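PDB 6AOK: Ceg4 from Legionella pneumophila subsp. pneumophila, which removes phosphate from phosphotyrosine as a HAD-like phosphatase effector and attenuates activation of eukaryotic MAPK pathways. Local coordinates for residues V13-D18 and R161-D166; E68-K73 and Q82-F87; T107-T112 and K135-E140. All blocks are in the same frame, centred on the assembly; numbering follows the deposited sequence. Where two conformers were deposited one is given.

Following the chain from its N terminus, strand 13-17 comes first and pairs on one edge with strand 161-165, the two segments being 143 residues apart at their nearest ends, so contact 1 closes the longest loop. Both other contacts fall within that loop, in series: contact 2 (68-73 with 82-87) closes before contact 3 (107-112 with 135-140) opens. Contacts 1 and 3 share one parallel sheet, strands 13-17 and 106-111 being neighbours in it; their centres lie about 10 Å apart and I15 N is 2.8 Å from T107 O. Contact 2 ties the end of helix 60-71 to the loop before helix 91-100, its centre about 27 Å from that of contact 1.

Contact 1. Residues V13-D18 and R161-D166; sequences VIIFTD and RVYILD. With MG (magnesium ion), chain B.
The carboxylates of D18 and D166 are stacked with their planes only 4° apart, D18 CB lying 3.5 Å from D166 CG. K144 NZ forms a salt bridge with D18 OD1 and another with D166 OD2. The F16 ring takes V162 CG1 at its edge, in plane, 3.8 Å from F16 CD1. On the other side of the sheet V13 CG1 approaches Y163 CD1 obliquely at 3.9 Å, and I15 CG2 packs on L165 CD1. Five backbone hydrogen bonds zip the strands in parallel register; the last, from D18 N to L165 O (2.9 Å), is almost straight at 177° and carries the pairing to the metal end. There D18 CG stands anti to the backbone N (chi1 -178°), and OD2 binds the magnesium ion at 2.0 Å. Three waters, D20 O and D167 OD1 complete six ligands. Water 2 also donates to D166 OD1 at 2.7 Å, making D166 a second-shell residue, and S168 N bonds the same oxygen. Acidic residues at the C-terminal ends of adjacent parallel strands, with D18 and D20 matching the DxDx(T/V) pattern, are the hallmark of the HAD phosphatase magnesium site.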
loop_
_atom_site.group_PDB
_atom_site.type_symbol
_atom_site.label_atom_id
_atom_site.label_comp_id
_atom_site.label_asym_id
_atom_site.label_seq_id
_atom_site.Cartn_x
_atom_site.Cartn_y
_atom_site.Cartn_z
ATOM N N VAL A 13 4.433 -14.853 -3.336
ATOM C CA VAL A 13 4.511 -13.943 -2.198
ATOM C C VAL A 13 3.207 -13.183 -2.130
ATOM O O VAL A 13 2.647 -12.785 -3.167
ATOM C CB VAL A 13 5.690 -12.957 -2.318
ATOM C CG1 VAL A 13 5.769 -12.078 -1.134
ATOM C CG2 VAL A 13 7.000 -13.702 -2.561
ATOM N N ILE A 14 2.718 -12.994 -0.915
ATOM C CA ILE A 14 1.548 -12.164 -0.667
ATOM C C ILE A 14 1.971 -11.085 0.306
ATOM O O ILE A 14 2.635 -11.376 1.292
ATOM C CB ILE A 14 0.372 -12.962 -0.089
ATOM C CG1 ILE A 14 0.021 -14.090 -1.042
ATOM C CG2 ILE A 14 -0.880 -11.985 0.176
ATOM C CD1 ILE A 14 -0.875 -15.125 -0.404
ATOM N N ILE A 15 1.608 -9.849 0.009
ATOM C CA ILE A 15 1.912 -8.718 0.859
ATOM C C ILE A 15 0.605 -8.192 1.434
ATOM O O ILE A 15 -0.348 -7.937 0.692
ATOM C CB ILE A 15 2.659 -7.624 0.075
ATOM C CG1 ILE A 15 3.993 -8.173 -0.423
ATOM C CG2 ILE A 15 2.870 -6.381 0.965
ATOM C CD1 ILE A 15 4.578 -7.317 -1.456
ATOM N N PHE A 16 0.589 -7.963 2.737
ATOM C CA PHE A 16 -0.480 -7.208 3.367
ATOM C C PHE A 16 0.209 -6.021 3.982
ATOM O O PHE A 16 0.903 -6.189 4.994
ATOM C CB PHE A 16 -1.202 -8.024 4.443
ATOM C CG PHE A 16 -1.997 -9.156 3.882
ATOM C CD1 PHE A 16 -1.496 -10.457 3.914
ATOM C CD2 PHE A 16 -3.204 -8.927 3.288
ATOM C CE1 PHE A 16 -2.237 -11.505 3.392
ATOM C CE2 PHE A 16 -3.910 -9.943 2.711
ATOM C CZ PHE A 16 -3.415 -11.242 2.769
ATOM N N THR A 17 -0.004 -4.824 3.407
ATOM C CA THR A 17 0.700 -3.650 3.899
ATOM C C THR A 17 -0.312 -2.548 4.200
ATOM O O THR A 17 -1.268 -2.330 3.445
ATOM C CB THR A 17 1.753 -3.153 2.886
ATOM O OG1 THR A 17 2.417 -2.019 3.425
ATOM C CG2 THR A 17 1.097 -2.746 1.594
ATOM N N ASP A 18 -0.118 -1.889 5.323
ATOM C CA ASP A 18 -0.782 -0.625 5.607
ATOM C C ASP A 18 -0.358 0.439 4.578
ATOM O O ASP A 18 0.638 0.283 3.861
ATOM C CB ASP A 18 -0.412 -0.197 7.045
ATOM C CG ASP A 18 -1.087 1.099 7.462
ATOM O OD1 ASP A 18 -2.321 1.257 7.221
ATOM O OD2 ASP A 18 -0.376 1.947 8.043
ATOM N N ARG A 161 5.802 -16.950 1.082
ATOM C CA ARG A 161 6.132 -15.879 2.009
ATOM C C ARG A 161 4.966 -14.912 2.093
ATOM O O ARG A 161 4.397 -14.544 1.062
ATOM C CB ARG A 161 7.387 -15.145 1.544
ATOM C CG ARG A 161 7.968 -14.222 2.577
ATOM C CD ARG A 161 9.491 -14.410 2.665
ATOM N NE ARG A 161 9.964 -15.773 2.432
ATOM C CZ ARG A 161 9.715 -16.804 3.230
ATOM N NH1 ARG A 161 8.945 -16.633 4.293
ATOM N NH2 ARG A 161 10.205 -18.004 2.947
ATOM N N VAL A 162 4.619 -14.501 3.312
ATOM C CA VAL A 162 3.593 -13.484 3.529
ATOM C C VAL A 162 4.257 -12.343 4.262
ATOM O O VAL A 162 4.809 -12.556 5.348
ATOM C CB VAL A 162 2.397 -14.024 4.342
ATOM C CG1 VAL A 162 1.350 -12.903 4.549
ATOM C CG2 VAL A 162 1.800 -15.334 3.674
ATOM N N TYR A 163 4.207 -11.130 3.674
ATOM C CA TYR A 163 4.682 -9.898 4.321
ATOM C C TYR A 163 3.529 -9.203 5.033
ATOM O O TYR A 163 2.418 -9.117 4.487
ATOM C CB TYR A 163 5.252 -8.921 3.302
ATOM C CG TYR A 163 6.675 -9.263 2.975
ATOM C CD1 TYR A 163 6.965 -10.320 2.145
ATOM C CD2 TYR A 163 7.716 -8.537 3.499
ATOM C CE1 TYR A 163 8.258 -10.633 1.847
ATOM C CE2 TYR A 163 9.004 -8.849 3.219
ATOM C CZ TYR A 163 9.284 -9.909 2.376
ATOM O OH TYR A 163 10.610 -10.263 2.085
ATOM N N ILE A 164 3.798 -8.709 6.247
ATOM C CA ILE A 164 2.842 -7.911 7.017
ATOM C C ILE A 164 3.552 -6.657 7.488
ATOM O O ILE A 164 4.551 -6.755 8.204
ATOM C CB ILE A 164 2.288 -8.663 8.227
ATOM C CG1 ILE A 164 1.791 -10.046 7.786
ATOM C CG2 ILE A 164 1.169 -7.826 8.867
ATOM C CD1 ILE A 164 1.606 -11.061 8.971
ATOM N N LEU A 165 3.045 -5.486 7.078
ATOM C CA LEU A 165 3.694 -4.217 7.396
ATOM C C LEU A 165 2.652 -3.289 7.957
ATOM O O LEU A 165 1.620 -3.063 7.308
ATOM C CB LEU A 165 4.327 -3.577 6.157
ATOM C CG LEU A 165 5.365 -4.511 5.552
ATOM C CD1 LEU A 165 4.774 -5.109 4.298
ATOM C CD2 LEU A 165 6.692 -3.817 5.266
ATOM N N ASP A 166 2.901 -2.747 9.147
ATOM C CA ASP A 166 1.946 -1.767 9.692
ATOM C C ASP A 166 2.629 -0.948 10.780
ATOM O O ASP A 166 3.362 -1.495 11.612
ATOM C CB ASP A 166 0.684 -2.458 10.250
ATOM C CG ASP A 166 -0.540 -1.556 10.245
ATOM O OD1 ASP A 166 -0.421 -0.401 10.714
ATOM O OD2 ASP A 166 -1.646 -2.003 9.793
HETATM MG MG MG B . -0.686 3.444 9.301
HETATM O O HOH W 1 -2.640 3.840 8.839
HETATM O O HOH W 2 -1.539 2.023 10.597
HETATM O O HOH W 3 -0.670 4.983 10.749
#

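Contact 2. Residues E68-K73 and Q82-F87; sequences EAKYGK and QQDVDF
Y71 reaches from the last turn of helix 60-71 into the turn formed by Q82-V85, and its atoms can be followed outward. CB lies 3.7 Å from Q82 NE2, and CG is anti to the carbonyl carbon. CD2 meets Q82 CD, also at 3.7 Å, with the amide at the ring edge and the two planes 85° apart. That amide is held by its NE2, which donates to Y71 O at 3.0 Å in a nearly straight bond (174°). One ring face carries K70 CG, which sits over the centre. CE2 approaches D84 O, and OH donates to this oxygen at 2.8 Å, while F87 CB lies 3.1 Å from the same hydroxyl. D84 O belongs to a type II beta turn in the loop joining helix 60-71 to helix 91-100, and it also accepts from F87 N; the two donors come from opposite faces of its plane, so the turn is gripped both by the helix and by the 3-10 segment 85-87. Beside the ring, K70 stretches out and bends at its end (chi4 57°), bringing NZ to D84 OD2 at 2.9 Å as a salt bridge on the anti lone pair. Y125 of helix 116-125 and F78 also pack against Y71.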
loop_
_atom_site.group_PDB
_atom_site.type_symbol
_atom_site.label_atom_id
_atom_site.label_comp_id
_atom_site.label_asym_id
_atom_site.label_seq_id
_atom_site.Cartn_x
_atom_site.Cartn_y
_atom_site.Cartn_z
ATOM N N GLU A 68 0.099 18.124 -8.062
ATOM C CA GLU A 68 1.130 18.898 -8.756
ATOM C C GLU A 68 1.182 20.350 -8.259
ATOM O O GLU A 68 2.249 20.973 -8.270
ATOM C CB GLU A 68 0.897 18.853 -10.280
ATOM C CG GLU A 68 1.145 17.477 -10.890
ATOM C CD GLU A 68 0.886 17.426 -12.391
ATOM O OE1 GLU A 68 0.425 18.447 -12.940
ATOM O OE2 GLU A 68 1.134 16.365 -13.014
ATOM N N ALA A 69 0.053 20.934 -7.898
ATOM C CA ALA A 69 0.074 22.303 -7.361
ATOM C C ALA A 69 0.833 22.361 -6.037
ATOM O O ALA A 69 1.567 23.323 -5.758
ATOM C CB ALA A 69 -1.348 22.824 -7.141
ATOM N N LYS A 70 0.703 21.313 -5.236
ATOM C CA LYS A 70 1.338 21.266 -3.929
ATOM C C LYS A 70 2.820 20.933 -4.040
ATOM O O LYS A 70 3.649 21.602 -3.412
ATOM C CB LYS A 70 0.618 20.252 -3.038
ATOM C CG LYS A 70 1.188 20.254 -1.623
ATOM C CD LYS A 70 0.347 19.444 -0.718
ATOM C CE LYS A 70 0.933 19.345 0.716
ATOM N NZ LYS A 70 1.157 20.664 1.386
ATOM N N TYR A 71 3.177 19.935 -4.843
ATOM C CA TYR A 71 4.522 19.365 -4.846
ATOM C C TYR A 71 5.292 19.619 -6.128
ATOM O O TYR A 71 6.473 19.251 -6.204
ATOM C CB TYR A 71 4.465 17.848 -4.605
ATOM C CG TYR A 71 3.894 17.425 -3.268
ATOM C CD1 TYR A 71 2.678 16.753 -3.181
ATOM C CD2 TYR A 71 4.587 17.672 -2.091
ATOM C CE1 TYR A 71 2.181 16.380 -2.006
ATOM C CE2 TYR A 71 4.075 17.291 -0.877
ATOM C CZ TYR A 71 2.873 16.640 -0.839
ATOM O OH TYR A 71 2.330 16.238 0.363
ATOM N N GLY A 72 4.671 20.241 -7.145
ATOM C CA GLY A 72 5.291 20.311 -8.434
ATOM C C GLY A 72 5.200 18.967 -9.116
ATOM O O GLY A 72 4.607 18.009 -8.589
ATOM N N LYS A 73 5.812 18.896 -10.302
ATOM C CA LYS A 73 5.781 17.682 -11.106
ATOM C C LYS A 73 6.661 16.629 -10.477
ATOM O O LYS A 73 7.745 16.926 -9.985
ATOM C CB LYS A 73 6.262 17.949 -12.535
ATOM C CG LYS A 73 5.163 18.194 -13.567
ATOM C CD LYS A 73 4.564 19.566 -13.387
ATOM C CE LYS A 73 3.082 19.610 -13.746
ATOM N NZ LYS A 73 2.456 20.996 -13.626
ATOM N N GLN A 82 11.212 18.933 0.130
ATOM C CA GLN A 82 10.267 20.003 0.361
ATOM C C GLN A 82 9.377 19.683 1.555
ATOM O O GLN A 82 9.348 18.563 2.072
ATOM C CB GLN A 82 9.436 20.271 -0.888
ATOM C CG GLN A 82 8.468 19.173 -1.289
ATOM C CD GLN A 82 7.733 19.539 -2.556
ATOM O OE1 GLN A 82 7.032 20.555 -2.620
ATOM N NE2 GLN A 82 7.931 18.746 -3.590
ATOM N N GLN A 83 8.656 20.705 1.993
ATOM C CA GLN A 83 7.699 20.567 3.077
ATOM C C GLN A 83 6.586 19.614 2.682
ATOM O O GLN A 83 6.160 19.569 1.522
ATOM C CB GLN A 83 7.123 21.939 3.438
ATOM C CG GLN A 83 5.913 21.910 4.349
ATOM C CD GLN A 83 5.033 23.153 4.205
ATOM O OE1 GLN A 83 4.955 23.767 3.124
ATOM N NE2 GLN A 83 4.371 23.536 5.299
ATOM N N ASP A 84 6.151 18.815 3.655
ATOM C CA ASP A 84 5.029 17.898 3.566
ATOM C C ASP A 84 5.279 16.733 2.640
ATOM O O ASP A 84 4.338 16.041 2.277
ATOM C CB ASP A 84 3.737 18.602 3.139
ATOM C CG ASP A 84 3.133 19.419 4.267
ATOM O OD1 ASP A 84 3.692 19.391 5.378
ATOM O OD2 ASP A 84 2.081 20.049 4.063
ATOM N N VAL A 85 6.529 16.488 2.251
ATOM C CA VAL A 85 6.810 15.367 1.365
ATOM C C VAL A 85 6.513 14.035 2.056
ATOM O O VAL A 85 6.381 12.998 1.393
ATOM C CB VAL A 85 8.279 15.490 0.863
ATOM C CG1 VAL A 85 9.248 15.284 2.022
ATOM C CG2 VAL A 85 8.576 14.480 -0.241
ATOM N N ASP A 86 6.350 14.042 3.389
ATOM C CA ASP A 86 5.967 12.846 4.147
ATOM C C ASP A 86 4.566 12.342 3.816
ATOM O O ASP A 86 4.266 11.181 4.130
ATOM C CB ASP A 86 6.058 13.106 5.658
ATOM C CG ASP A 86 7.490 13.219 6.150
ATOM O OD1 ASP A 86 7.684 13.522 7.346
ATOM O OD2 ASP A 86 8.434 13.012 5.350
ATOM N N PHE A 87 3.706 13.159 3.183
ATOM C CA PHE A 87 2.469 12.618 2.615
ATOM C C PHE A 87 2.712 11.584 1.533
ATOM O O PHE A 87 1.823 10.771 1.244
ATOM C CB PHE A 87 1.652 13.702 1.944
ATOM C CG PHE A 87 0.831 14.528 2.869
ATOM C CD1 PHE A 87 1.431 15.490 3.674
ATOM C CD2 PHE A 87 -0.561 14.397 2.884
ATOM C CE1 PHE A 87 0.674 16.290 4.505
ATOM C CE2 PHE A 87 -1.337 15.217 3.719
ATOM C CZ PHE A 87 -0.715 16.167 4.517
HETATM O O HOH W 4 4.620 21.470 -0.153
#

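Contact 3. Residues T107-T112 and K135-E140; sequences TVNIVT and KLTILE
Between V108-T112 and T137-L139 the main chain supplies four hydrogen bonds, alternating in direction. T137 N donates to V108 O, I110 N to T137 O, L139 N to I110 O at 2.8 Å and 179°, and T112 N to L139 O. The short strand axes are inclined by 25°, and at the N-terminal end water 5 links V108 N, from which it accepts at 2.9 Å, with K135 O at 2.7 Å. Strand 136-139 is outermost on this side of the parallel sheet in the HAD-like alpha/beta domain; it follows strand 106-111 through helices 116-125 and 130-133, a beta-alpha-beta crossover. Apolar contacts divide by face. On that of V108, I110 and L136, the leucine CD2 branch touches both neighbours, I110 CD1 at 3.7 Å and V108 CG1 at 3.8 Å. On the opposite face L139 CD1 meets V111 CG2 at 4.1 Å, with D147 of helix 144-153 touching both. Polar side chains join this second face: N109 lies beside T137, pointing the same way, with OD1 3.3 Å from T137 CB. That oxygen accepts from R151, and ND2 donates to I15 O. Beyond the strands, T112 CG2 rests 3.8 Å from E140 CB.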
loop_
_atom_site.group_PDB
_atom_site.type_symbol
_atom_site.label_atom_id
_atom_site.label_comp_id
_atom_site.label_asym_id
_atom_site.label_seq_id
_atom_site.Cartn_x
_atom_site.Cartn_y
_atom_site.Cartn_z
ATOM N N THR A 107 1.411 -10.884 -4.864
ATOM C CA THR A 107 0.104 -10.255 -4.708
ATOM C C THR A 107 0.192 -9.150 -3.665
ATOM O O THR A 107 0.591 -9.392 -2.527
ATOM C CB THR A 107 -0.949 -11.288 -4.317
ATOM O OG1 THR A 107 -1.018 -12.284 -5.352
ATOM C CG2 THR A 107 -2.305 -10.610 -4.164
ATOM N N VAL A 108 -0.164 -7.932 -4.056
ATOM C CA VAL A 108 -0.022 -6.757 -3.208
ATOM C C VAL A 108 -1.399 -6.343 -2.715
ATOM O O VAL A 108 -2.238 -5.889 -3.506
ATOM C CB VAL A 108 0.641 -5.600 -3.950
ATOM C CG1 VAL A 108 0.902 -4.498 -2.987
ATOM C CG2 VAL A 108 1.946 -6.091 -4.522
ATOM N N ASN A 109 -1.627 -6.488 -1.410
ATOM C CA ASN A 109 -2.858 -6.059 -0.763
ATOM C C ASN A 109 -2.508 -4.899 0.145
ATOM O O ASN A 109 -1.726 -5.061 1.081
ATOM C CB ASN A 109 -3.480 -7.159 0.085
ATOM C CG ASN A 109 -3.749 -8.431 -0.712
ATOM O OD1 ASN A 109 -4.731 -8.497 -1.485
ATOM N ND2 ASN A 109 -2.893 -9.455 -0.539
ATOM N N ILE A 110 -3.169 -3.783 -0.058
ATOM C CA ILE A 110 -3.083 -2.666 0.869
ATOM C C ILE A 110 -4.329 -2.696 1.749
ATOM O O ILE A 110 -5.454 -2.731 1.247
ATOM C CB ILE A 110 -2.975 -1.338 0.117
ATOM C CG1 ILE A 110 -1.699 -1.332 -0.741
ATOM C CG2 ILE A 110 -2.994 -0.159 1.165
ATOM C CD1 ILE A 110 -1.571 -0.053 -1.627
ATOM N N VAL A 111 -4.139 -2.725 3.055
ATOM C CA VAL A 111 -5.245 -2.857 3.995
ATOM C C VAL A 111 -5.261 -1.590 4.831
ATOM O O VAL A 111 -4.274 -1.276 5.501
ATOM C CB VAL A 111 -5.063 -4.094 4.887
ATOM C CG1 VAL A 111 -6.308 -4.366 5.700
ATOM C CG2 VAL A 111 -4.614 -5.381 4.017
ATOM N N THR A 112 -6.370 -0.866 4.801
ATOM C CA THR A 112 -6.263 0.525 5.177
ATOM C C THR A 112 -7.581 1.029 5.766
ATOM O O THR A 112 -8.651 0.498 5.471
ATOM C CB THR A 112 -5.875 1.325 3.907
ATOM O OG1 THR A 112 -5.595 2.642 4.281
ATOM C CG2 THR A 112 -7.009 1.328 2.861
ATOM N N LYS A 135 -2.871 -3.633 -10.315
ATOM C CA LYS A 135 -2.488 -4.863 -9.643
ATOM C C LYS A 135 -2.562 -4.744 -8.140
ATOM O O LYS A 135 -2.286 -5.725 -7.446
ATOM C CB LYS A 135 -1.084 -5.305 -10.058
ATOM C CG LYS A 135 -0.874 -5.300 -11.550
ATOM C CD LYS A 135 -1.356 -6.556 -12.200
ATOM C CE LYS A 135 -1.307 -6.439 -13.771
ATOM N NZ LYS A 135 0.091 -6.190 -14.336
ATOM N N LEU A 136 -2.910 -3.577 -7.625
ATOM C CA LEU A 136 -3.159 -3.409 -6.218
ATOM C C LEU A 136 -4.536 -3.954 -5.869
ATOM O O LEU A 136 -5.494 -3.739 -6.611
ATOM C CB LEU A 136 -3.148 -1.927 -5.864
ATOM C CG LEU A 136 -1.818 -1.232 -5.966
ATOM C CD1 LEU A 136 -2.131 0.232 -5.745
ATOM C CD2 LEU A 136 -0.918 -1.721 -4.849
ATOM N N THR A 137 -4.635 -4.630 -4.719
ATOM C CA THR A 137 -5.921 -4.981 -4.101
ATOM C C THR A 137 -6.006 -4.088 -2.874
ATOM O O THR A 137 -5.151 -4.154 -1.999
ATOM C CB THR A 137 -5.979 -6.465 -3.712
ATOM O OG1 THR A 137 -5.957 -7.269 -4.894
ATOM C CG2 THR A 137 -7.260 -6.835 -2.888
ATOM N N ILE A 138 -7.004 -3.233 -2.820
ATOM C CA ILE A 138 -7.114 -2.271 -1.736
ATOM C C ILE A 138 -8.302 -2.707 -0.912
ATOM O O ILE A 138 -9.432 -2.762 -1.430
ATOM C CB ILE A 138 -7.277 -0.837 -2.264
ATOM C CG1 ILE A 138 -6.068 -0.496 -3.142
ATOM C CG2 ILE A 138 -7.387 0.200 -1.061
ATOM C CD1 ILE A 138 -6.147 0.875 -3.773
ATOM N N LEU A 139 -8.041 -3.039 0.363
ATOM C CA LEU A 139 -9.053 -3.554 1.296
ATOM C C LEU A 139 -9.301 -2.452 2.314
ATOM O O LEU A 139 -8.398 -2.128 3.084
ATOM C CB LEU A 139 -8.537 -4.828 1.956
ATOM C CG LEU A 139 -8.197 -5.898 0.890
ATOM C CD1 LEU A 139 -7.424 -7.010 1.509
ATOM C CD2 LEU A 139 -9.465 -6.440 0.119
ATOM N N GLU A 140 -10.503 -1.860 2.314
ATOM C CA GLU A 140 -10.664 -0.639 3.119
ATOM C C GLU A 140 -11.900 -0.718 4.006
ATOM O O GLU A 140 -12.513 0.301 4.319
ATOM C CB GLU A 140 -10.702 0.621 2.242
ATOM C CG GLU A 140 -11.816 0.667 1.211
ATOM C CD GLU A 140 -12.047 2.081 0.600
ATOM O OE1 GLU A 140 -11.730 2.283 -0.587
ATOM O OE2 GLU A 140 -12.600 2.978 1.301
HETATM O O HOH W 5 -0.214 -7.432 -6.953
#